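Local coordinates for protein glutamine synthetase (Helicobacter pylori, PDB 5ZLI) that belongs to the type I-beta glutamine synthetases, enzymes whose twelve identical subunits each combine a beta-grasp domain with a larger catalytic domain, at residues F143-I148 with P267-G272; D162-E167 with G181-K186; A320-S325 with F368-S373; H314-A319 with Q421-L426. All blocks are in the same frame, centred on the assembly; numbering follows the deposited sequence.

Interaction 1: F143-I148 with P267-G272; sequences FIFDSI and PKPLYG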
# COMPACT_ATOMS: atom_id res chain seq x y z
N PHE B 143 13.18 35.45 4.41
CA PHE B 143 12.89 34.13 4.92
C PHE B 143 13.39 33.11 3.93
O PHE B 143 13.28 33.30 2.71
CB PHE B 143 11.40 33.89 5.13
CG PHE B 143 10.84 34.49 6.38
CD1 PHE B 143 10.83 33.77 7.57
CD2 PHE B 143 10.32 35.78 6.36
CE1 PHE B 143 10.32 34.32 8.73
CE2 PHE B 143 9.79 36.34 7.51
CZ PHE B 143 9.79 35.61 8.71
N ILE B 144 13.88 32.01 4.43
CA ILE B 144 14.27 30.91 3.58
C ILE B 144 13.44 29.74 4.00
O ILE B 144 13.58 29.24 5.12
CB ILE B 144 15.75 30.61 3.66
CG1 ILE B 144 16.51 31.81 3.07
CG2 ILE B 144 16.02 29.23 3.01
CD1 ILE B 144 17.95 31.54 2.71
N PHE B 145 12.51 29.35 3.16
CA PHE B 145 11.63 28.24 3.45
C PHE B 145 12.06 26.98 2.70
O PHE B 145 12.92 27.01 1.81
CB PHE B 145 10.19 28.66 3.12
CG PHE B 145 9.63 29.75 4.03
CD1 PHE B 145 9.65 29.59 5.43
CD2 PHE B 145 9.07 30.91 3.50
CE1 PHE B 145 9.13 30.55 6.28
CE2 PHE B 145 8.53 31.89 4.34
CZ PHE B 145 8.57 31.71 5.72
N ASP B 146 11.50 25.84 3.12
CA ASP B 146 11.69 24.59 2.38
C ASP B 146 10.65 24.43 1.28
O ASP B 146 10.95 23.90 0.20
CB ASP B 146 11.63 23.37 3.31
CG ASP B 146 12.72 23.38 4.34
OD1 ASP B 146 13.82 23.89 4.01
OD2 ASP B 146 12.50 22.88 5.47
N SER B 147 9.44 24.86 1.57
CA SER B 147 8.30 24.62 0.71
C SER B 147 7.29 25.74 0.84
O SER B 147 7.11 26.34 1.91
CB SER B 147 7.63 23.29 1.09
OG SER B 147 6.40 23.09 0.40
N ILE B 148 6.61 26.01 -0.25
CA ILE B 148 5.48 26.91 -0.27
C ILE B 148 4.44 26.25 -1.16
O ILE B 148 4.79 25.68 -2.20
CB ILE B 148 5.89 28.32 -0.72
CG1 ILE B 148 4.66 29.15 -1.10
CG2 ILE B 148 6.98 28.25 -1.74
CD1 ILE B 148 3.69 29.34 0.07
N PRO B 267 6.32 40.77 3.36
CA PRO B 267 6.29 41.33 4.73
C PRO B 267 5.84 40.38 5.84
O PRO B 267 6.45 40.41 6.91
CB PRO B 267 5.34 42.54 4.57
CG PRO B 267 5.37 42.86 3.14
CD PRO B 267 5.58 41.60 2.40
N LYS B 268 4.76 39.61 5.69
CA LYS B 268 4.23 38.77 6.77
C LYS B 268 3.77 37.39 6.27
O LYS B 268 2.59 37.17 6.02
CB LYS B 268 3.09 39.50 7.48
CG LYS B 268 2.59 38.88 8.78
CD LYS B 268 3.51 39.22 9.94
CE LYS B 268 2.76 39.24 11.23
NZ LYS B 268 3.74 39.43 12.29
N PRO B 269 4.71 36.42 6.14
CA PRO B 269 4.29 35.05 5.76
C PRO B 269 3.75 34.20 6.89
O PRO B 269 2.97 33.28 6.66
CB PRO B 269 5.58 34.43 5.22
CG PRO B 269 6.67 35.16 5.92
CD PRO B 269 6.18 36.58 6.08
N LEU B 270 4.16 34.47 8.12
CA LEU B 270 3.75 33.65 9.25
C LEU B 270 2.89 34.51 10.16
O LEU B 270 3.34 35.56 10.62
CB LEU B 270 4.95 33.13 10.04
CG LEU B 270 6.02 32.37 9.26
CD1 LEU B 270 7.21 32.10 10.15
CD2 LEU B 270 5.44 31.09 8.76
N TYR B 271 1.67 34.04 10.42
CA TYR B 271 0.87 34.67 11.45
C TYR B 271 1.52 34.42 12.81
O TYR B 271 2.06 33.35 13.08
CB TYR B 271 -0.57 34.16 11.43
CG TYR B 271 -1.45 34.89 12.40
CD1 TYR B 271 -1.72 36.24 12.23
CD2 TYR B 271 -1.99 34.24 13.50
CE1 TYR B 271 -2.53 36.93 13.13
CE2 TYR B 271 -2.79 34.93 14.41
CZ TYR B 271 -3.06 36.27 14.22
OH TYR B 271 -3.86 36.95 15.11
N GLY B 272 1.52 35.44 13.65
CA GLY B 272 2.02 35.25 14.99
C GLY B 272 3.53 35.23 15.13
O GLY B 272 4.02 34.91 16.22
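Phe143 and Phe145 both carry CG anti to the carbonyl carbon and beside the backbone N (chi1 -79° and -67°), which starts the two side chains off in the same way from strand 133-145, toward Pro269 and Leu270. The end of an interior strand of the catalytic-domain beta-sheet is thereby joined to the irregular loop that follows strand 262-264. The spacing is that of a beta-strand: two residues apart, the phenylalanines emerge on one face, while Ile144 between them faces the other way.

Pro269 is received by both aromatic rings, but differently by each. Its CG sits over one face of Phe143, 4.0 Å from the ring centroid and 25° off the ring normal, a CH-pi contact displaced toward the CE2 and CD2 rim. The same carbon stands at the edge of Phe145, near the plane of that ring and 3.9 Å from Phe145 CZ. Phe145 also has CB of Phe143 above one of its faces, so the two aromatic side chains pack on each other as well as on the proline.

Leu270 extends the apolar surface with its two methyl groups, each assigned to a different ring. All four side chains are buried, and the contact is entirely hydrophobic. Val161 of strand 156-162 touches both Phe145 and Leu270, and Tyr479 of a neighbouring subunit packs on Phe145, placing the cluster next to a subunit interface. On the leucine, CD1 approaches Phe143 CE1 to 4.1 Å, whereas CD2 lies 4.4 Å from Phe145 CZ.

Interaction 2: D162-E167 with G181-K186; sequences DSEEGE and GHRPGK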
# COMPACT_ATOMS: atom_id res chain seq x y z
N ASP B 162 6.64 25.93 4.72
CA ASP B 162 7.16 24.90 5.58
C ASP B 162 8.65 25.11 5.70
O ASP B 162 9.31 25.58 4.77
CB ASP B 162 6.85 23.49 5.08
CG ASP B 162 6.74 22.48 6.22
OD1 ASP B 162 5.75 22.57 6.99
OD2 ASP B 162 7.63 21.61 6.37
N SER B 163 9.16 24.79 6.89
CA SER B 163 10.55 24.97 7.26
C SER B 163 10.91 23.91 8.28
O SER B 163 10.06 23.49 9.06
CB SER B 163 10.82 26.34 7.87
OG SER B 163 12.22 26.57 7.94
N GLU B 164 12.17 23.49 8.25
CA GLU B 164 12.58 22.50 9.23
C GLU B 164 12.60 23.07 10.63
O GLU B 164 12.42 22.32 11.60
CB GLU B 164 13.93 21.94 8.87
CG GLU B 164 14.24 20.68 9.62
CD GLU B 164 15.35 19.93 8.97
OE1 GLU B 164 16.22 20.60 8.36
OE2 GLU B 164 15.35 18.68 9.06
N GLU B 165 12.78 24.38 10.75
CA GLU B 165 12.85 25.07 12.03
C GLU B 165 11.49 25.37 12.64
O GLU B 165 11.43 25.85 13.77
CB GLU B 165 13.60 26.38 11.85
CG GLU B 165 14.92 26.27 11.10
CD GLU B 165 15.78 27.53 11.26
OE1 GLU B 165 15.32 28.47 11.93
OE2 GLU B 165 16.91 27.59 10.70
N GLY B 166 10.40 25.16 11.90
CA GLY B 166 9.11 25.65 12.35
C GLY B 166 8.54 24.83 13.49
O GLY B 166 8.59 23.60 13.49
N GLU B 167 7.98 25.53 14.48
CA GLU B 167 7.28 24.88 15.59
C GLU B 167 6.29 23.83 15.10
O GLU B 167 6.03 22.84 15.79
CB GLU B 167 6.53 25.91 16.43
CG GLU B 167 7.36 26.73 17.41
CD GLU B 167 6.47 27.59 18.35
OE1 GLU B 167 5.28 27.80 17.99
OE2 GLU B 167 6.95 28.05 19.43
N GLY B 181 15.28 17.96 16.74
CA GLY B 181 15.01 18.90 17.82
C GLY B 181 15.64 20.26 17.56
O GLY B 181 15.80 20.69 16.41
N HIS B 182 16.00 20.94 18.65
CA HIS B 182 16.71 22.22 18.54
C HIS B 182 16.01 23.19 17.58
O HIS B 182 16.47 23.41 16.45
CB HIS B 182 18.15 22.00 18.07
CG HIS B 182 18.94 21.13 18.98
ND1 HIS B 182 19.18 21.47 20.30
CD2 HIS B 182 19.46 19.89 18.81
CE1 HIS B 182 19.88 20.51 20.88
NE2 HIS B 182 20.06 19.54 20.00
N ARG B 183 14.92 23.80 18.03
CA ARG B 183 14.19 24.68 17.15
C ARG B 183 13.94 25.99 17.90
O ARG B 183 13.55 25.96 19.08
CB ARG B 183 12.87 24.05 16.67
CG ARG B 183 13.04 23.03 15.53
CD ARG B 183 11.70 22.54 15.00
NE ARG B 183 11.84 21.54 13.94
CZ ARG B 183 11.86 20.22 14.15
NH1 ARG B 183 11.73 19.73 15.39
NH2 ARG B 183 12.01 19.39 13.11
N PRO B 184 14.17 27.13 17.27
CA PRO B 184 13.82 28.39 17.90
C PRO B 184 12.32 28.48 18.05
O PRO B 184 11.56 28.05 17.16
CB PRO B 184 14.34 29.44 16.91
CG PRO B 184 14.16 28.76 15.59
CD PRO B 184 14.42 27.30 15.82
N GLY B 185 11.87 29.03 19.16
CA GLY B 185 10.46 29.26 19.30
C GLY B 185 9.95 30.23 18.25
O GLY B 185 10.71 30.98 17.63
N LYS B 186 8.65 30.19 18.02
CA LYS B 186 8.00 31.37 17.48
C LYS B 186 8.60 32.59 18.16
O LYS B 186 8.63 32.66 19.40
CB LYS B 186 6.48 31.30 17.70
CG LYS B 186 5.67 32.08 16.66
CD LYS B 186 4.17 31.80 16.72
CE LYS B 186 3.81 30.46 16.10
NZ LYS B 186 2.35 30.15 16.27
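Arg183 and Glu164 supply the main hydrogen bonding between these two loop segments. The arginine chain is extended from CG to NE (chi2 -175°, chi3 -178°), and its NE donates to Glu164 O at 2.5 Å with an N-H...O angle of 166°. The carbonyl oxygen lies close to the guanidinium plane; NH2 adds a weak bond to it at 3.3 Å, and NH1 turns to Asn179. Farther along, the backbone Lys186 N donates to Glu167 OE2 at 3.1 Å, approaching from above the carboxylate plane.

Charge plays a looser part. Lys186 NZ stays 4.1 Å from Glu167 OE1, beyond salt-bridge range, and the carboxylate instead pairs through OE2 with Arg170.

Van der Waals contact comes from Pro184, which crosses Glu165 at about a right angle. Its CG is 3.9 Å from Glu165 OE1, while the other oxygen, OE2, is hydrogen-bonded to Thr198.

The arrangement is a type I beta turn, Ser163 to Gly166, clasped by an arginine from the returning arm of one long irregular loop. His182, next to Arg183 in that arm, reaches two other subunits, consistent with the intersubunit central loop of bacterial type I glutamine synthetases.

Interaction 3: A320-S325 with F368-S373; sequences AFTNAS and FRFPDS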
# COMPACT_ATOMS: atom_id res chain seq x y z
N ALA B 320 1.78 54.06 0.58
CA ALA B 320 1.45 53.51 -0.73
C ALA B 320 2.68 53.17 -1.59
O ALA B 320 2.57 52.37 -2.52
CB ALA B 320 0.54 54.49 -1.47
N PHE B 321 3.84 53.77 -1.34
CA PHE B 321 4.98 53.33 -2.11
C PHE B 321 5.94 52.47 -1.33
O PHE B 321 6.64 51.65 -1.93
CB PHE B 321 5.75 54.53 -2.67
CG PHE B 321 4.92 55.43 -3.51
CD1 PHE B 321 4.68 55.12 -4.83
CD2 PHE B 321 4.41 56.61 -2.99
CE1 PHE B 321 3.92 55.96 -5.63
CE2 PHE B 321 3.64 57.46 -3.78
CZ PHE B 321 3.41 57.14 -5.10
N THR B 322 5.98 52.65 0.00
CA THR B 322 6.87 51.90 0.87
C THR B 322 6.25 50.62 1.40
O THR B 322 6.98 49.71 1.80
CB THR B 322 7.31 52.74 2.08
OG1 THR B 322 6.16 53.27 2.73
CG2 THR B 322 8.20 53.86 1.62
N ASN B 323 4.91 50.57 1.44
CA ASN B 323 4.13 49.42 1.94
C ASN B 323 3.05 49.14 0.90
O ASN B 323 1.86 49.40 1.12
CB ASN B 323 3.56 49.73 3.31
CG ASN B 323 4.65 50.06 4.30
OD1 ASN B 323 5.18 51.18 4.30
ND2 ASN B 323 5.02 49.08 5.12
N ALA B 324 3.49 48.56 -0.23
CA ALA B 324 2.76 48.61 -1.49
C ALA B 324 1.97 47.34 -1.77
O ALA B 324 1.49 47.16 -2.90
CB ALA B 324 3.73 48.93 -2.63
N SER B 325 1.85 46.45 -0.79
CA SER B 325 1.00 45.28 -0.89
C SER B 325 0.09 45.24 0.31
O SER B 325 0.40 45.79 1.37
CB SER B 325 1.79 43.98 -0.93
OG SER B 325 2.50 43.84 0.27
N PHE B 368 13.96 54.54 9.07
CA PHE B 368 12.51 54.39 8.94
C PHE B 368 12.16 52.90 8.95
O PHE B 368 12.57 52.15 8.06
CB PHE B 368 11.99 55.06 7.67
CG PHE B 368 12.42 56.50 7.55
CD1 PHE B 368 11.81 57.49 8.28
CD2 PHE B 368 13.49 56.84 6.74
CE1 PHE B 368 12.24 58.81 8.16
CE2 PHE B 368 13.89 58.15 6.62
CZ PHE B 368 13.29 59.12 7.33
N ARG B 369 11.39 52.49 9.95
CA ARG B 369 11.12 51.08 10.18
C ARG B 369 9.84 50.60 9.51
O ARG B 369 9.57 49.39 9.54
CB ARG B 369 11.06 50.78 11.67
CG ARG B 369 12.32 51.12 12.43
CD ARG B 369 12.14 50.83 13.90
NE ARG B 369 11.76 49.45 14.19
CZ ARG B 369 12.60 48.41 14.14
NH1 ARG B 369 13.88 48.58 13.81
NH2 ARG B 369 12.17 47.19 14.42
N PHE B 370 9.00 51.49 8.99
CA PHE B 370 7.74 51.06 8.41
C PHE B 370 7.83 50.48 7.00
O PHE B 370 6.97 49.67 6.64
CB PHE B 370 6.72 52.20 8.44
CG PHE B 370 7.21 53.49 7.84
CD1 PHE B 370 7.86 54.43 8.63
CD2 PHE B 370 7.01 53.78 6.50
CE1 PHE B 370 8.31 55.61 8.10
CE2 PHE B 370 7.48 54.98 5.96
CZ PHE B 370 8.13 55.89 6.77
N PRO B 371 8.83 50.80 6.17
CA PRO B 371 8.86 50.18 4.82
C PRO B 371 9.21 48.70 4.84
O PRO B 371 9.82 48.18 5.78
CB PRO B 371 9.90 51.00 4.06
CG PRO B 371 10.59 51.80 5.05
CD PRO B 371 9.80 51.90 6.28
N ASP B 372 8.80 48.01 3.76
CA ASP B 372 9.09 46.59 3.54
C ASP B 372 9.51 46.35 2.09
O ASP B 372 9.47 47.24 1.24
CB ASP B 372 7.89 45.70 3.87
CG ASP B 372 6.58 46.15 3.21
OD1 ASP B 372 6.54 46.21 1.96
OD2 ASP B 372 5.59 46.42 3.94
N SER B 373 9.92 45.11 1.83
CA SER B 373 10.51 44.80 0.53
C SER B 373 9.47 44.53 -0.55
O SER B 373 9.83 44.43 -1.73
CB SER B 373 11.45 43.61 0.64
OG SER B 373 12.43 43.81 1.66
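Thr322 OG1 and Asn323 OD1 both meet the Phe370 ring at its edge, in the ring plane, OG1 lying 3.9 Å from CE2. One face of that ring carries CD of the next residue, Pro371, above its rim. The flat amide of Asn323 is used edgewise: Phe370 O lies within 3° of the amide plane and accepts a hydrogen bond from ND2 at 2.5 Å, with an N-H...O angle of 170°. The carboxylate of Asp372 is turned almost perpendicular to this amide, the planes 83° apart, and its OD2 is hydrogen-bonded to Ser328 OG.

Backbone joins backbone as well. Asp372 N donates to Thr322 O at 3.2 Å in a nearly straight bond, giving this carbonyl in the last turn of helix 315-322 a partner from the loop. Pro371 CA adds a CA-H...O contact to the same oxygen, and its CB lies 3.7 Å from Thr322 CB, the two side chains side by side and pointing the same way. The threonine hydroxyl lies within reach of Leu318 O one turn back as well as of Asn323 OD1.

Every touching residue is buried, so this polar network is an internal join between a helix end and the loop entering helix 377-393. Asn323 is the first residue to depart from helical geometry, and its side chain packs on helix 326-331. Pro371 rests on strand 278-286, while Ala320, two residues before Thr322, packs on helix 426-434; the contact thus lies where the catalytic-domain sheet meets its surrounding helices.

Interaction 4: H314-A319 with Q421-L426; sequences HARGLA and QMPHTL
Pro423 is the bump of this contact, and the hollow that takes it lies between Arg316 and Ala319 on helix 315-322. The catalytic-domain helix thereby packs on the loop leading from helix 411-415 into helix 426-434. Each ring carbon has its own place. CD rests 3.7 Å from Arg316 CD, CG fits 3.9 Å from Ala319 CB and close to the Arg316 carbonyl, and CB stands over one face of the guanidinium, 3.9 Å above its plane and toward the rim. Arg316 and Pro423 slide past each other in opposite directions.

The arginine forms one wall of the hollow. Bends at chi2 (-134°) and chi3 (-31°) set its CD and NE alongside the proline; farther out, NH1 lies 3.4 Å from Pro423 CA, while Gln421 O lies at the guanidinium edge.

A second, smaller bump is the Met422 methyl. Although CB of this residue points away from the helix, the chain bends back at chi2 and chi3 and sets CE 4.2 Å from Ala315 CB and 4.5 Å from Ala319 CB. The two alanines, one helical turn apart, offer a shallow site for it, and Leu342 of strand 341-346 touches both Ala315 and Met422.

Van der Waals packing dominates, without hydrogen bonds between the segments; both the aliphatic part of Arg316 and its guanidinium take part. Its charge is answered elsewhere, by a salt bridge from NH2 to Glu432, which probably also offsets the nearby like charge of Arg428.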
# COMPACT_ATOMS: atom_id res chain seq x y z
N HIS B 314 3.57 63.41 5.40
CA HIS B 314 3.06 62.69 4.25
C HIS B 314 3.04 61.19 4.50
O HIS B 314 2.68 60.42 3.59
CB HIS B 314 3.91 63.00 3.01
CG HIS B 314 4.13 64.45 2.78
ND1 HIS B 314 3.09 65.33 2.53
CD2 HIS B 314 5.27 65.18 2.69
CE1 HIS B 314 3.58 66.54 2.35
NE2 HIS B 314 4.90 66.48 2.44
N ALA B 315 3.36 60.76 5.73
CA ALA B 315 3.60 59.35 6.01
C ALA B 315 2.45 58.47 5.53
O ALA B 315 2.67 57.53 4.75
CB ALA B 315 3.82 59.18 7.51
N ARG B 316 1.22 58.76 5.95
CA ARG B 316 0.10 57.88 5.59
C ARG B 316 -0.05 57.74 4.08
O ARG B 316 -0.45 56.68 3.60
CB ARG B 316 -1.21 58.35 6.25
CG ARG B 316 -1.09 58.38 7.75
CD ARG B 316 -2.27 57.75 8.44
NE ARG B 316 -3.56 57.86 7.76
CZ ARG B 316 -4.60 57.07 8.03
NH1 ARG B 316 -4.50 56.14 8.97
NH2 ARG B 316 -5.75 57.21 7.39
N GLY B 317 0.22 58.79 3.31
CA GLY B 317 0.21 58.65 1.87
C GLY B 317 1.45 57.99 1.31
O GLY B 317 1.38 57.27 0.31
N LEU B 318 2.61 58.24 1.94
CA LEU B 318 3.86 57.58 1.56
C LEU B 318 3.78 56.06 1.71
O LEU B 318 4.50 55.33 1.01
CB LEU B 318 5.02 58.14 2.38
CG LEU B 318 6.45 57.83 1.90
CD1 LEU B 318 6.65 58.31 0.54
CD2 LEU B 318 7.51 58.49 2.79
N ALA B 319 2.92 55.56 2.60
CA ALA B 319 2.83 54.12 2.80
C ALA B 319 2.50 53.40 1.50
O ALA B 319 2.93 52.27 1.31
CB ALA B 319 1.77 53.79 3.85
N GLN B 421 -1.47 57.45 13.59
CA GLN B 421 -1.06 56.07 13.39
C GLN B 421 -0.93 55.76 11.90
O GLN B 421 -1.40 56.50 11.04
CB GLN B 421 -2.09 55.13 14.05
CG GLN B 421 -3.47 55.18 13.34
CD GLN B 421 -4.59 54.35 14.00
OE1 GLN B 421 -4.37 53.54 14.90
NE2 GLN B 421 -5.82 54.58 13.54
N MET B 422 -0.27 54.64 11.60
CA MET B 422 -0.13 54.17 10.22
C MET B 422 -1.50 53.74 9.65
O MET B 422 -2.42 53.38 10.40
CB MET B 422 0.85 53.00 10.18
CG MET B 422 2.37 53.30 10.11
SD MET B 422 3.03 53.57 8.44
CE MET B 422 2.45 55.22 8.06
N PRO B 423 -1.69 53.85 8.34
CA PRO B 423 -2.93 53.33 7.74
C PRO B 423 -3.01 51.82 7.82
O PRO B 423 -2.00 51.10 7.79
CB PRO B 423 -2.86 53.81 6.29
CG PRO B 423 -1.44 54.16 6.07
CD PRO B 423 -0.84 54.53 7.36
N HIS B 424 -4.23 51.33 7.96
CA HIS B 424 -4.39 49.91 8.22
C HIS B 424 -4.46 49.07 6.96
O HIS B 424 -4.12 47.89 6.99
CB HIS B 424 -5.67 49.66 9.00
CG HIS B 424 -5.61 50.12 10.41
ND1 HIS B 424 -6.29 51.23 10.85
CD2 HIS B 424 -5.06 49.55 11.50
CE1 HIS B 424 -6.11 51.37 12.15
NE2 HIS B 424 -5.37 50.36 12.57
N THR B 425 -4.89 49.64 5.85
CA THR B 425 -4.96 48.90 4.62
C THR B 425 -4.28 49.71 3.54
O THR B 425 -4.13 50.93 3.65
CB THR B 425 -6.43 48.59 4.26
OG1 THR B 425 -7.21 49.80 4.29
CG2 THR B 425 -7.03 47.60 5.20
N LEU B 426 -3.89 49.00 2.47
CA LEU B 426 -3.38 49.66 1.27
C LEU B 426 -4.43 50.54 0.61
O LEU B 426 -4.08 51.55 -0.03
CB LEU B 426 -2.89 48.61 0.29
CG LEU B 426 -2.41 49.10 -1.07
CD1 LEU B 426 -1.31 50.10 -0.89
CD2 LEU B 426 -1.98 47.87 -1.85

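The four contacts form two neighbouring pairs within the catalytic domain. Interactions 1 and 2, centres about 12 Å apart, meet at a classic beta bulge: Asp146 and Ser147 both face Asp162, with probable hydrogen bonds from Asp146 N to Asp162 O at 2.8 Å and from Asp162 N to Ser147 O at 2.9 Å. Interactions 3 and 4 share helix 315-322, their centres about 9 Å apart, and Leu426 CD1 touches Asn323 O at 3.8 Å. Pro267 bridges the pairs, its CG 3.5 Å from Asp372 CG. Interactions 2 and 4 are the most distant, about 33 Å between centres, yet all four touch the same neighbouring subunit.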